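PDB 4JGL: hypothetical protein from Bacteroides eggerthii, which is of unknown function but adopts a streptavidin-like fold extended by two extra alpha helices and binds calcium in the crystal. Local coordinates for residues Gly53-Met58 and Tyr136-Asp141. Sequence-based numbering, arbitrary orientation.
Sequences GLFLKM and YYLCGD
Lys57 reaches Tyr136 because its CG lies anti to the backbone N (chi1 178°) and the chain stays extended until a bend at chi4 (-74°), which turns NZ toward the phenol end of the ring. The lysine side chain crosses that of Tyr136 at about a right angle. Its CE sits over the centre of one ring face, 3.8 Å from the centroid of Tyr136, a CH-pi contact. Lys57 NZ is 4.1 Å from the same centroid but 33° off the ring normal, making the cation-pi contact off-centre. The ammonium also forms a salt bridge with Asp44, so the ring supplements a full ionic partner. A leucine in place of Tyr136 would probably cost Lys57 the flat pi surface beneath CE and NZ, leaving the ammonium to Asp44 and freer to turn. Deeper in, the buried side chains of Phe55 and Leu138 point in opposing directions and lie alongside each other, and CZ of Phe55 meets CD2 of Leu138 at 3.9 Å. Phe114 also meets the Phe55 ring, while Tyr24 and Met26 touch Leu138. The nearest CA atoms, those of Lys57 and Leu138, are 10.4 Å apart, too far for backbone pairing; strands 44-49 and 22-29 link the two in the sheet. Side chains meeting inside a curled antiparallel sheet, across non-adjacent strands, are consistent with the interior of a streptavidin-like beta-barrel.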
loop_
_atom_site.group_PDB
_atom_site.type_symbol
_atom_site.label_atom_id
_atom_site.label_comp_id
_atom_site.label_asym_id
_atom_site.label_seq_id
_atom_site.Cartn_x
_atom_site.Cartn_y
_atom_site.Cartn_z
ATOM N N GLY A 53 -9.118 -1.777 -9.451
ATOM C CA GLY A 53 -9.787 -1.467 -8.210
ATOM C C GLY A 53 -9.084 -2.025 -6.984
ATOM O O GLY A 53 -9.725 -2.473 -6.052
ATOM N N LEU A 54 -7.744 -2.016 -7.012
ATOM C CA LEU A 54 -6.943 -2.505 -5.908
ATOM C C LEU A 54 -6.069 -1.399 -5.336
ATOM O O LEU A 54 -5.631 -0.485 -6.040
ATOM C CB LEU A 54 -6.036 -3.637 -6.356
ATOM C CG LEU A 54 -6.732 -4.828 -7.010
ATOM C CD1 LEU A 54 -5.667 -5.817 -7.464
ATOM C CD2 LEU A 54 -7.713 -5.496 -6.046
ATOM N N PHE A 55 -5.821 -1.515 -4.041
ATOM C CA PHE A 55 -4.882 -0.679 -3.316
ATOM C C PHE A 55 -3.938 -1.605 -2.585
ATOM O O PHE A 55 -4.386 -2.468 -1.820
ATOM C CB PHE A 55 -5.592 0.254 -2.339
ATOM C CG PHE A 55 -4.635 1.012 -1.463
ATOM C CD1 PHE A 55 -3.885 2.041 -1.997
ATOM C CD2 PHE A 55 -4.427 0.642 -0.160
ATOM C CE1 PHE A 55 -2.935 2.738 -1.220
ATOM C CE2 PHE A 55 -3.481 1.347 0.634
ATOM C CZ PHE A 55 -2.729 2.349 0.074
ATOM N N LEU A 56 -2.635 -1.477 -2.835
ATOM C CA LEU A 56 -1.651 -2.309 -2.172
ATOM C C LEU A 56 -0.881 -1.510 -1.145
ATOM O O LEU A 56 -0.533 -0.366 -1.379
ATOM C CB LEU A 56 -0.696 -2.934 -3.188
ATOM C CG LEU A 56 -1.235 -4.122 -3.978
ATOM C CD1 LEU A 56 -2.438 -3.713 -4.815
ATOM C CD2 LEU A 56 -0.123 -4.740 -4.836
ATOM N N LYS A 57 -0.625 -2.130 0.001
ATOM C CA LYS A 57 0.159 -1.516 1.064
ATOM C C LYS A 57 1.277 -2.463 1.448
ATOM O O LYS A 57 1.015 -3.614 1.831
ATOM C CB LYS A 57 -0.724 -1.214 2.273
ATOM C CG LYS A 57 0.058 -0.623 3.437
ATOM C CD LYS A 57 -0.874 -0.076 4.500
ATOM C CE LYS A 57 -0.098 0.631 5.612
ATOM N NZ LYS A 57 0.584 -0.368 6.469
HETATM N N MSE A 58 2.514 -1.986 1.361
HETATM C CA MSE A 58 3.712 -2.790 1.597
HETATM C C MSE A 58 4.489 -2.307 2.794
HETATM O O MSE A 58 4.725 -1.107 2.949
HETATM C CB MSE A 58 4.581 -2.719 0.360
HETATM C CG MSE A 58 5.880 -3.500 0.449
HETATM SE SE MSE A 58 6.691 -3.853 -1.233
HETATM C CE MSE A 58 7.354 -2.444 -1.040
ATOM N N TYR A 136 -2.021 6.861 9.089
ATOM C CA TYR A 136 -1.265 6.723 7.865
ATOM C C TYR A 136 -1.650 7.829 6.894
ATOM O O TYR A 136 -2.821 8.157 6.729
ATOM C CB TYR A 136 -1.536 5.370 7.211
ATOM C CG TYR A 136 -0.749 4.244 7.816
ATOM C CD1 TYR A 136 0.601 4.089 7.540
ATOM C CD2 TYR A 136 -1.346 3.320 8.655
ATOM C CE1 TYR A 136 1.358 3.058 8.106
ATOM C CE2 TYR A 136 -0.610 2.279 9.207
ATOM C CZ TYR A 136 0.740 2.155 8.933
ATOM O OH TYR A 136 1.458 1.130 9.528
ATOM N N TYR A 137 -0.651 8.379 6.228
ATOM C CA TYR A 137 -0.836 9.301 5.133
ATOM C C TYR A 137 -0.488 8.628 3.822
ATOM O O TYR A 137 0.250 7.638 3.792
ATOM C CB TYR A 137 0.066 10.519 5.317
ATOM C CG TYR A 137 -0.355 11.427 6.458
ATOM C CD1 TYR A 137 -0.211 11.044 7.789
ATOM C CD2 TYR A 137 -0.892 12.678 6.210
ATOM C CE1 TYR A 137 -0.564 11.895 8.825
ATOM C CE2 TYR A 137 -1.241 13.526 7.244
ATOM C CZ TYR A 137 -1.060 13.130 8.544
ATOM O OH TYR A 137 -1.441 14.008 9.548
ATOM N N LEU A 138 -1.018 9.185 2.733
ATOM C CA LEU A 138 -0.576 8.834 1.379
ATOM C C LEU A 138 0.079 10.086 0.827
ATOM O O LEU A 138 -0.572 11.096 0.585
ATOM C CB LEU A 138 -1.747 8.422 0.481
ATOM C CG LEU A 138 -2.556 7.205 0.886
ATOM C CD1 LEU A 138 -3.659 6.920 -0.111
ATOM C CD2 LEU A 138 -1.696 5.998 1.036
ATOM N N CYS A 139 1.388 10.015 0.582
ATOM C CA CYS A 139 2.173 11.082 -0.021
ATOM C C CYS A 139 2.613 10.631 -1.393
ATOM O O CYS A 139 3.346 9.643 -1.515
ATOM C CB CYS A 139 3.383 11.411 0.854
ATOM S SG CYS A 139 2.975 11.869 2.554
ATOM N N GLY A 140 2.146 11.303 -2.437
ATOM C CA GLY A 140 2.507 10.876 -3.789
ATOM C C GLY A 140 4.009 10.823 -3.967
ATOM O O GLY A 140 4.722 11.737 -3.553
ATOM N N ASP A 141 4.503 9.765 -4.585
ATOM C CA ASP A 141 5.932 9.526 -4.648
ATOM C C ASP A 141 6.269 8.646 -5.828
ATOM O O ASP A 141 5.696 7.575 -5.979
ATOM C CB ASP A 141 6.409 8.871 -3.350
ATOM C CG ASP A 141 7.905 8.856 -3.234
ATOM O OD1 ASP A 141 8.514 9.921 -2.990
ATOM O OD2 ASP A 141 8.486 7.785 -3.398
#